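Local coordinates for protein putative O-acetylhomoserine (Thiol)-lyase (PDB 4OC9) that probably uses pyridoxal 5'-phosphate to transfer the aminocarboxypropyl group of O-acetylhomoserine to a sulfur nucleophile in sulfur amino acid metabolism, at residues D[87-92]-D[113-118]; D[305-310]-D[343-348]; D[227-232]-D[236-241]; D[133-138]-D[164-169]. All blocks are in the same frame, centred on the assembly; numbering follows the deposited sequence.

Contact 1 of 4, residues D[87-92]-D[113-118]; sequences ACFYAL and QTLISH
L115 sends one methyl, CD2, against the backbone of helix 84-93 at F89. That methyl lies 3.8 Å from F89 N. L115 CD2 is equally far, 4.1 Å, from C88 CB and from F89 CB, and so rests in the notch between them, while the other branch, CD1, lies obliquely by the F89 ring. The first torsion of L115 accounts for this reach: with CG opposite the backbone N (chi1 166°), the fork is carried across the gap between the helices. One residue on, I116 starts off to the flank, but its extended CG1-CD1 arm reaches across to L92. L92 CD1 rests on both atoms of that arm, 3.6 Å from I116 CG1 and 3.7 Å from I116 CD1, and the two side chains meet at about a right angle.

The short helical segments approach to 10.7 Å with a crossing angle of -32°, and the side chains of L115, I116 and L92 bridge the gap between them. This is helix-helix packing in the large domain of a fold-type I PLP enzyme, where helix 110-119 makes the beta-alpha-beta crossover from strand 101-105 to strand 126-130. Y104 and V102 lie against I116, I179 lies against L92, and L270 of the second subunit touches both F89 and L115. With five buried residues meeting through carbon alone, apart from the approach to F89 N, the contact depends on shape and on exclusion of water rather than on directed polar bonds.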
# COMPACT_ATOMS: atom_id res chain seq x y z
N ALA D 87 20.86 -8.52 -1.19
CA ALA D 87 20.94 -9.98 -1.27
C ALA D 87 22.37 -10.43 -1.63
O ALA D 87 22.89 -11.39 -1.06
CB ALA D 87 19.94 -10.51 -2.29
N CYS D 88 22.99 -9.77 -2.62
CA CYS D 88 24.36 -10.12 -3.04
C CYS D 88 25.33 -9.85 -1.86
O CYS D 88 26.12 -10.71 -1.49
CB CYS D 88 24.78 -9.36 -4.29
SG CYS D 88 23.87 -9.77 -5.80
N PHE D 89 25.18 -8.68 -1.23
CA PHE D 89 25.99 -8.28 -0.07
C PHE D 89 25.87 -9.30 1.08
O PHE D 89 26.87 -9.83 1.56
CB PHE D 89 25.66 -6.85 0.30
CG PHE D 89 26.19 -6.43 1.61
CD1 PHE D 89 27.53 -6.47 1.87
CD2 PHE D 89 25.33 -5.85 2.55
CE1 PHE D 89 28.03 -6.03 3.10
CE2 PHE D 89 25.80 -5.39 3.76
CZ PHE D 89 27.17 -5.48 4.04
N TYR D 90 24.64 -9.57 1.50
CA TYR D 90 24.36 -10.54 2.56
C TYR D 90 24.88 -11.93 2.27
O TYR D 90 25.37 -12.60 3.16
CB TYR D 90 22.84 -10.56 2.84
CG TYR D 90 22.37 -9.48 3.79
CD1 TYR D 90 22.97 -8.23 3.82
CD2 TYR D 90 21.21 -9.66 4.53
CE1 TYR D 90 22.53 -7.25 4.68
CE2 TYR D 90 20.74 -8.67 5.37
CZ TYR D 90 21.40 -7.46 5.44
OH TYR D 90 20.94 -6.47 6.26
N ALA D 91 24.81 -12.37 1.01
CA ALA D 91 25.29 -13.70 0.65
C ALA D 91 26.83 -13.81 0.79
O ALA D 91 27.34 -14.79 1.33
CB ALA D 91 24.87 -14.07 -0.74
N LEU D 92 27.52 -12.77 0.35
CA LEU D 92 28.97 -12.73 0.45
C LEU D 92 29.48 -12.62 1.91
O LEU D 92 30.32 -13.42 2.36
CB LEU D 92 29.51 -11.59 -0.42
CG LEU D 92 29.25 -11.80 -1.92
CD1 LEU D 92 29.53 -10.55 -2.75
CD2 LEU D 92 30.06 -12.98 -2.45
N GLN D 113 29.55 -5.58 -9.40
CA GLN D 113 30.98 -5.54 -9.66
C GLN D 113 31.64 -4.52 -8.75
O GLN D 113 32.70 -4.78 -8.18
CB GLN D 113 31.23 -5.28 -11.15
CG GLN D 113 32.67 -5.30 -11.59
CD GLN D 113 32.77 -5.34 -13.10
OE1 GLN D 113 31.77 -5.47 -13.80
NE2 GLN D 113 34.00 -5.26 -13.61
N THR D 114 31.01 -3.36 -8.63
CA THR D 114 31.50 -2.28 -7.76
C THR D 114 31.47 -2.75 -6.30
O THR D 114 32.43 -2.56 -5.56
CB THR D 114 30.66 -1.02 -7.92
OG1 THR D 114 30.81 -0.55 -9.27
CG2 THR D 114 31.13 0.04 -7.00
N LEU D 115 30.37 -3.36 -5.90
CA LEU D 115 30.23 -3.91 -4.54
C LEU D 115 31.36 -4.83 -4.17
O LEU D 115 32.01 -4.70 -3.14
CB LEU D 115 28.94 -4.74 -4.43
CG LEU D 115 28.82 -5.64 -3.20
CD1 LEU D 115 28.80 -4.85 -1.91
CD2 LEU D 115 27.59 -6.51 -3.25
N ILE D 116 31.58 -5.79 -5.04
CA ILE D 116 32.62 -6.78 -4.81
C ILE D 116 34.06 -6.27 -4.97
O ILE D 116 34.87 -6.47 -4.07
CB ILE D 116 32.41 -8.03 -5.70
CG1 ILE D 116 31.03 -8.66 -5.41
CG2 ILE D 116 33.50 -9.07 -5.46
CD1 ILE D 116 30.70 -9.90 -6.22
N SER D 117 34.38 -5.60 -6.09
CA SER D 117 35.76 -5.14 -6.32
C SER D 117 36.16 -3.87 -5.59
O SER D 117 37.36 -3.64 -5.42
CB SER D 117 36.07 -4.95 -7.82
OG SER D 117 35.38 -3.83 -8.34
N HIS D 118 35.21 -3.04 -5.16
CA HIS D 118 35.59 -1.82 -4.43
C HIS D 118 35.03 -1.69 -3.03
O HIS D 118 35.77 -1.60 -2.07
CB HIS D 118 35.25 -0.54 -5.22
CG HIS D 118 35.94 -0.46 -6.55
ND1 HIS D 118 37.28 -0.17 -6.68
CD2 HIS D 118 35.46 -0.55 -7.81
CE1 HIS D 118 37.61 -0.14 -7.96
NE2 HIS D 118 36.52 -0.36 -8.67

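Contact 2 of 4, residues D[305-310]-D[343-348]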
# COMPACT_ATOMS: atom_id res chain seq x y z
N ASN D 305 16.07 -11.32 -33.90
CA ASN D 305 16.13 -11.72 -35.31
C ASN D 305 16.07 -10.51 -36.25
O ASN D 305 16.74 -10.46 -37.28
CB ASN D 305 15.02 -12.73 -35.66
CG ASN D 305 15.21 -14.06 -34.98
OD1 ASN D 305 16.33 -14.41 -34.59
ND2 ASN D 305 14.15 -14.83 -34.87
N PHE D 306 15.21 -9.54 -35.90
CA PHE D 306 15.06 -8.32 -36.68
C PHE D 306 16.34 -7.52 -36.66
O PHE D 306 16.80 -7.07 -37.69
CB PHE D 306 13.91 -7.47 -36.13
CG PHE D 306 13.97 -6.03 -36.57
CD1 PHE D 306 13.53 -5.63 -37.81
CD2 PHE D 306 14.46 -5.09 -35.72
CE1 PHE D 306 13.61 -4.31 -38.19
CE2 PHE D 306 14.53 -3.76 -36.08
CZ PHE D 306 14.12 -3.38 -37.33
N LEU D 307 16.89 -7.30 -35.48
CA LEU D 307 18.12 -6.55 -35.38
C LEU D 307 19.26 -7.27 -36.13
O LEU D 307 20.08 -6.63 -36.80
CB LEU D 307 18.54 -6.39 -33.91
CG LEU D 307 17.66 -5.52 -33.00
CD1 LEU D 307 18.03 -5.63 -31.55
CD2 LEU D 307 17.70 -4.07 -33.47
N ASN D 308 19.30 -8.58 -36.00
CA ASN D 308 20.34 -9.37 -36.60
C ASN D 308 20.39 -9.31 -38.13
O ASN D 308 21.40 -9.62 -38.72
CB ASN D 308 20.14 -10.84 -36.22
CG ASN D 308 21.31 -11.71 -36.65
OD1 ASN D 308 22.46 -11.46 -36.28
ND2 ASN D 308 21.00 -12.80 -37.32
N SER D 309 19.28 -8.95 -38.76
CA SER D 309 19.21 -8.86 -40.21
C SER D 309 19.22 -7.45 -40.74
O SER D 309 19.25 -7.25 -41.94
CB SER D 309 17.89 -9.46 -40.69
OG SER D 309 17.77 -10.81 -40.29
N HIS D 310 19.16 -6.46 -39.86
CA HIS D 310 19.13 -5.08 -40.30
C HIS D 310 20.55 -4.59 -40.64
O HIS D 310 21.46 -4.77 -39.85
CB HIS D 310 18.49 -4.22 -39.25
CG HIS D 310 18.04 -2.89 -39.76
ND1 HIS D 310 18.86 -1.80 -39.84
CD2 HIS D 310 16.83 -2.49 -40.19
CE1 HIS D 310 18.18 -0.78 -40.33
NE2 HIS D 310 16.94 -1.17 -40.55
N LEU D 343 18.75 -8.24 -23.97
CA LEU D 343 19.62 -8.46 -25.12
C LEU D 343 20.43 -7.18 -25.34
O LEU D 343 20.10 -6.14 -24.77
CB LEU D 343 18.86 -8.80 -26.36
CG LEU D 343 18.00 -7.78 -27.09
CD1 LEU D 343 18.87 -6.72 -27.76
CD2 LEU D 343 17.25 -8.47 -28.21
N SER D 344 21.52 -7.27 -26.11
CA SER D 344 22.28 -6.08 -26.40
C SER D 344 22.67 -6.14 -27.85
O SER D 344 22.57 -7.17 -28.50
CB SER D 344 23.51 -5.90 -25.53
OG SER D 344 24.45 -6.88 -25.81
N PHE D 345 23.01 -4.99 -28.42
CA PHE D 345 23.43 -4.95 -29.81
C PHE D 345 24.38 -3.78 -30.03
O PHE D 345 24.43 -2.85 -29.23
CB PHE D 345 22.24 -4.86 -30.80
CG PHE D 345 21.45 -3.58 -30.74
CD1 PHE D 345 21.82 -2.51 -31.52
CD2 PHE D 345 20.36 -3.47 -29.92
CE1 PHE D 345 21.09 -1.33 -31.48
CE2 PHE D 345 19.64 -2.30 -29.87
CZ PHE D 345 19.99 -1.23 -30.65
N GLU D 346 25.10 -3.85 -31.14
CA GLU D 346 26.05 -2.83 -31.53
C GLU D 346 25.48 -1.93 -32.60
O GLU D 346 25.00 -2.41 -33.63
CB GLU D 346 27.35 -3.48 -32.07
CG GLU D 346 28.05 -4.38 -31.07
CD GLU D 346 28.53 -3.61 -29.86
OE1 GLU D 346 29.12 -2.53 -30.06
OE2 GLU D 346 28.34 -4.09 -28.72
N ALA D 347 25.52 -0.63 -32.36
CA ALA D 347 25.05 0.35 -33.33
C ALA D 347 26.27 0.62 -34.23
O ALA D 347 27.32 0.04 -34.01
CB ALA D 347 24.64 1.63 -32.64
N LYS D 348 26.12 1.47 -35.24
CA LYS D 348 27.23 1.78 -36.16
C LYS D 348 28.40 2.36 -35.38
O LYS D 348 29.54 1.96 -35.58
CB LYS D 348 26.80 2.72 -37.29
CG LYS D 348 25.74 2.09 -38.23
CD LYS D 348 25.26 2.97 -39.38
CE LYS D 348 24.55 4.23 -38.90
NZ LYS D 348 23.97 5.03 -40.02
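L307 lays its CD2 methyl over one face of the F345 ring, while its CD1 methyl lies above the same face, displaced toward the rim, 3.6 Å from F345 CD2. The motif is a helix packed on a mixed sheet in the C-terminal domain: the end of the long helix 276-309 rests on strand 342-346, which has antiparallel neighbours on both sides, strands 315-317 and 401-405. Strand alternation selects the contacting residues. L343 and F345 both aim at the helix, whereas S344 lies on the far face, where its OG bonds to N317 ND2.

In L343 and F345 alike, CG stands between the backbone N and the carbonyl carbon (chi1 70° and 67°), a crowded position. The L307 side chain crosses that of F345 at about a right angle. L404 of the neighbouring strand touches both L343 and F345, and I422 of helix 411-422 covers L307, so L307 is enclosed by helix and sheet together. The contact is wholly apolar and all three side chains are buried; the CA atoms nearest each other, those of L307 and F345, are 7.9 Å apart. L307 CD1 serves two neighbours, reaching L343 CD1 at 4.0 Å as well as the ring.

Contact 3 of 4, residues D[227-232]-D[236-241]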
# COMPACT_ATOMS: atom_id res chain seq x y z
N ASP D 227 25.54 -29.77 5.06
CA ASP D 227 26.60 -30.76 4.77
C ASP D 227 27.90 -30.08 4.38
O ASP D 227 28.98 -30.49 4.77
CB ASP D 227 26.17 -31.71 3.63
CG ASP D 227 24.94 -32.52 3.97
OD1 ASP D 227 24.45 -32.43 5.11
OD2 ASP D 227 24.42 -33.25 3.10
N LEU D 228 27.81 -29.02 3.58
CA LEU D 228 28.99 -28.27 3.13
C LEU D 228 29.54 -27.25 4.13
O LEU D 228 30.73 -26.95 4.12
CB LEU D 228 28.64 -27.53 1.82
CG LEU D 228 29.70 -26.64 1.16
CD1 LEU D 228 30.98 -27.43 0.84
CD2 LEU D 228 29.16 -26.01 -0.11
N LEU D 229 28.67 -26.69 4.96
CA LEU D 229 29.09 -25.69 5.96
C LEU D 229 29.54 -26.28 7.27
O LEU D 229 30.51 -25.81 7.87
CB LEU D 229 27.99 -24.65 6.20
CG LEU D 229 27.65 -23.74 5.01
CD1 LEU D 229 26.45 -22.86 5.33
CD2 LEU D 229 28.85 -22.89 4.62
N LYS D 230 28.82 -27.29 7.75
CA LYS D 230 29.18 -27.93 9.01
C LYS D 230 30.48 -28.72 8.88
O LYS D 230 30.69 -29.41 7.90
CB LYS D 230 28.04 -28.84 9.51
CG LYS D 230 26.83 -28.10 10.04
CD LYS D 230 25.79 -29.11 10.49
CE LYS D 230 24.60 -28.43 11.12
NZ LYS D 230 23.49 -29.35 11.48
N ASN D 231 31.32 -28.61 9.89
CA ASN D 231 32.61 -29.32 9.94
C ASN D 231 33.47 -29.04 8.72
O ASN D 231 34.09 -29.94 8.18
CB ASN D 231 32.38 -30.82 10.08
CG ASN D 231 31.60 -31.17 11.32
OD1 ASN D 231 31.67 -30.48 12.34
ND2 ASN D 231 30.87 -32.28 11.26
N ASN D 232 33.51 -27.79 8.31
CA ASN D 232 34.30 -27.39 7.17
C ASN D 232 35.17 -26.25 7.68
O ASN D 232 34.68 -25.18 8.05
CB ASN D 232 33.39 -27.00 6.00
CG ASN D 232 34.16 -26.52 4.78
OD1 ASN D 232 35.30 -26.09 4.87
ND2 ASN D 232 33.49 -26.53 3.65
N LYS D 236 34.54 -21.10 9.59
CA LYS D 236 34.51 -21.11 11.07
C LYS D 236 33.31 -20.41 11.72
O LYS D 236 32.85 -20.86 12.77
CB LYS D 236 35.86 -20.72 11.65
CG LYS D 236 36.84 -21.84 11.33
CD LYS D 236 38.26 -21.61 11.74
CE LYS D 236 39.08 -22.77 11.17
NZ LYS D 236 40.55 -22.61 11.30
N ALA D 237 32.74 -19.41 11.05
CA ALA D 237 31.58 -18.71 11.61
C ALA D 237 30.43 -19.69 11.85
O ALA D 237 29.63 -19.50 12.75
CB ALA D 237 31.15 -17.60 10.68
N PHE D 238 30.37 -20.76 11.07
CA PHE D 238 29.31 -21.78 11.23
C PHE D 238 29.72 -22.98 12.11
O PHE D 238 28.96 -23.94 12.27
CB PHE D 238 28.87 -22.29 9.84
CG PHE D 238 28.25 -21.24 8.98
CD1 PHE D 238 26.88 -20.99 9.05
CD2 PHE D 238 29.02 -20.49 8.11
CE1 PHE D 238 26.29 -20.01 8.27
CE2 PHE D 238 28.43 -19.50 7.33
CZ PHE D 238 27.08 -19.26 7.40
N ASN D 239 30.88 -22.89 12.73
CA ASN D 239 31.41 -23.98 13.57
C ASN D 239 32.10 -23.55 14.84
O ASN D 239 32.92 -24.27 15.37
CB ASN D 239 32.41 -24.77 12.70
CG ASN D 239 31.73 -25.44 11.52
OD1 ASN D 239 30.97 -26.39 11.70
ND2 ASN D 239 32.06 -24.99 10.31
N THR D 240 31.79 -22.36 15.33
CA THR D 240 32.41 -21.85 16.52
C THR D 240 31.40 -21.15 17.41
O THR D 240 30.53 -20.48 16.90
CB THR D 240 33.44 -20.78 16.16
OG1 THR D 240 34.37 -21.29 15.20
CG2 THR D 240 34.22 -20.27 17.37
N PRO D 241 31.55 -21.28 18.74
CA PRO D 241 30.61 -20.61 19.63
C PRO D 241 30.58 -19.12 19.28
O PRO D 241 31.64 -18.51 19.10
CB PRO D 241 31.21 -20.82 21.02
CG PRO D 241 32.03 -22.05 20.89
CD PRO D 241 32.57 -22.03 19.49
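N239 turns its side-chain amide onto the end of helix 225-229 and grips the turn that follows. Its CG lies opposite the carbonyl carbon (chi1 -65°), which directs the amide at the turn, and the amide works at both ends. N239 ND2 donates to L229 O at 3.0 Å with an N-H...O angle of 161°, and this acceptor lies in the amide plane, with the donor in the plane of the L229 carbonyl. N239 OD1 receives N231 N at 2.9 Å, but here the N-H arrives from above the side-chain carbonyl plane, a less ideal approach. L229 to N232 forms a type II beta turn, so the asparagine bridges its first and third residues. Beside these polar bonds is an apolar contact: L229 CD1 sits over the centre of the F238 ring, 4.1 Å from its centroid and 8° off the normal, a CH-pi contact that F258 and I257 of helix 257-270 help to bury.

The outer side is looser. N231, with positive phi at the turn's corner, is exposed, and its OD1 passes no nearer than 4.2 Å to N239 OD1. K236 points away, and K230 leaves the contact to bond L253 O through NZ. N232 is buried, and its ND2 bonds back to L228 O at 2.8 Å and also to K175 O.

N239 thus ties the chain leading toward helix 257-270 back to the C-terminal end of helix 225-229. Because N239 ND2 also donates to Y235 O and N239 OD1 also accepts from N251 ND2, each end of the amide has two matched partners; that pattern fixes which way the amide faces.

Contact 4 of 4, residues D[133-138]-D[164-169]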
# COMPACT_ATOMS: atom_id res chain seq x y z
N ASP D 133 34.58 -17.66 -19.16
CA ASP D 133 34.87 -18.33 -20.44
C ASP D 133 36.15 -19.15 -20.42
O ASP D 133 36.41 -19.89 -21.33
CB ASP D 133 34.93 -17.31 -21.57
CG ASP D 133 33.57 -16.71 -21.90
OD1 ASP D 133 32.56 -17.42 -21.76
OD2 ASP D 133 33.52 -15.55 -22.39
N ASP D 134 36.93 -19.04 -19.35
CA ASP D 134 38.18 -19.78 -19.22
C ASP D 134 38.35 -20.14 -17.72
O ASP D 134 39.09 -19.49 -16.99
CB ASP D 134 39.34 -18.90 -19.69
CG ASP D 134 40.69 -19.61 -19.61
OD1 ASP D 134 40.71 -20.86 -19.49
OD2 ASP D 134 41.70 -18.88 -19.67
N LEU D 135 37.69 -21.21 -17.32
CA LEU D 135 37.70 -21.64 -15.94
C LEU D 135 39.01 -21.96 -15.28
O LEU D 135 39.07 -22.01 -14.05
CB LEU D 135 36.63 -22.71 -15.71
CG LEU D 135 35.19 -22.21 -15.99
CD1 LEU D 135 34.16 -23.31 -15.78
CD2 LEU D 135 34.81 -20.99 -15.14
N ASP D 136 40.06 -22.18 -16.04
CA ASP D 136 41.35 -22.44 -15.40
C ASP D 136 41.67 -21.17 -14.59
O ASP D 136 42.33 -21.26 -13.54
CB ASP D 136 42.49 -22.71 -16.41
CG ASP D 136 42.32 -24.01 -17.18
OD1 ASP D 136 41.55 -24.90 -16.72
OD2 ASP D 136 42.99 -24.15 -18.23
N SER D 137 41.21 -20.01 -15.07
CA SER D 137 41.45 -18.73 -14.38
C SER D 137 40.82 -18.73 -12.98
O SER D 137 41.23 -17.95 -12.11
CB SER D 137 40.93 -17.54 -15.17
OG SER D 137 39.51 -17.58 -15.31
N LEU D 138 39.81 -19.57 -12.76
CA LEU D 138 39.17 -19.66 -11.46
C LEU D 138 40.07 -20.45 -10.49
O LEU D 138 40.30 -20.00 -9.36
CB LEU D 138 37.78 -20.28 -11.56
CG LEU D 138 37.02 -20.53 -10.26
CD1 LEU D 138 36.97 -19.31 -9.34
CD2 LEU D 138 35.63 -21.04 -10.58
N ILE D 164 27.68 -23.83 -15.72
CA ILE D 164 27.46 -24.15 -14.32
C ILE D 164 28.11 -25.44 -13.83
O ILE D 164 28.80 -25.41 -12.81
CB ILE D 164 25.98 -24.12 -13.96
CG1 ILE D 164 25.37 -22.76 -14.34
CG2 ILE D 164 25.82 -24.36 -12.46
CD1 ILE D 164 23.87 -22.66 -14.12
N GLU D 165 27.90 -26.55 -14.53
CA GLU D 165 28.50 -27.84 -14.12
C GLU D 165 30.02 -27.78 -13.86
O GLU D 165 30.51 -28.41 -12.92
CB GLU D 165 28.27 -28.94 -15.15
CG GLU D 165 26.83 -29.35 -15.32
CD GLU D 165 26.68 -30.45 -16.34
OE1 GLU D 165 27.74 -30.96 -16.83
OE2 GLU D 165 25.53 -30.82 -16.65
N LYS D 166 30.74 -27.03 -14.69
CA LYS D 166 32.18 -26.88 -14.55
C LYS D 166 32.55 -26.01 -13.39
O LYS D 166 33.58 -26.23 -12.77
CB LYS D 166 32.80 -26.37 -15.83
CG LYS D 166 32.65 -27.36 -16.95
CD LYS D 166 33.34 -26.91 -18.22
CE LYS D 166 33.15 -27.98 -19.29
NZ LYS D 166 33.79 -27.61 -20.57
N ILE D 167 31.72 -25.01 -13.09
CA ILE D 167 32.00 -24.15 -11.95
C ILE D 167 31.78 -25.00 -10.69
O ILE D 167 32.55 -24.94 -9.74
CB ILE D 167 31.11 -22.92 -11.93
CG1 ILE D 167 31.49 -22.01 -13.08
CG2 ILE D 167 31.30 -22.13 -10.64
CD1 ILE D 167 30.63 -20.76 -13.23
N ASN D 168 30.71 -25.78 -10.72
CA ASN D 168 30.36 -26.65 -9.63
C ASN D 168 31.47 -27.63 -9.30
O ASN D 168 31.80 -27.84 -8.13
CB ASN D 168 29.16 -27.48 -9.99
CG ASN D 168 28.68 -28.31 -8.83
OD1 ASN D 168 28.54 -27.80 -7.71
ND2 ASN D 168 28.39 -29.59 -9.09
N GLN D 169 32.03 -28.27 -10.33
CA GLN D 169 33.13 -29.22 -10.12
C GLN D 169 34.24 -28.62 -9.31
O GLN D 169 34.67 -29.17 -8.31
CB GLN D 169 33.75 -29.70 -11.44
CG GLN D 169 32.97 -30.69 -12.29
CD GLN D 169 33.59 -30.84 -13.68
OE1 GLN D 169 34.50 -30.10 -14.04
NE2 GLN D 169 33.06 -31.77 -14.47
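L135 holds CG opposite its own carbonyl carbon (chi1 -61°), and a chi2 of 179° extends CD1 toward K166, while both methyls meet I167 CG1. I167 has a similar first torsion (chi1 -69°), presenting CG1 to that fork. The setting is the alpha/beta layer of the large domain: helix 136-141 follows strand 126-130, and helix 164-174 forms the crossover from strand 146-152 to its parallel neighbour 177-181. Both helices rest on the sheet, since I149 touches L138 as well as I167.

L135 CD1 touches K166 at CB, close to the helix backbone. CB is the touching part of K166; the extended chain beyond it carries NZ off from L135, with a long, weak ion pair to D163. L135 meets I167 more evenly, CD1 and CD2 each standing 4.0 Å from I167 CG1, the two side chains crossing at about a right angle. F130 closes over L135 from the strand side. Deeper in, the touch is slighter: L138 CD2 comes to 4.5 Å from I167 CG2.

From the N terminus the contacts come in the order 1, 4, 3, 2, each closing before the next opens, so none nest or cross. Contact 1 closes a loop through strand 101-105, and contact 4 one through strand 146-152, both around the seven-stranded sheet; their centres are 20 Å apart. Contact 3 closes the shortest loop, with three residues between its segments, on the stretch leading from helix 225-229 toward helix 257-270. Contact 2 comes last and closes a loop in the C-terminal five-stranded sheet region. Its centre is 49 Å from that of contact 3, across the chain's centre. Contacts 1, 3 and 4 lie in the large domain, contact 1 in its buried interior beside the second subunit, and contact 2 in the C-terminal domain.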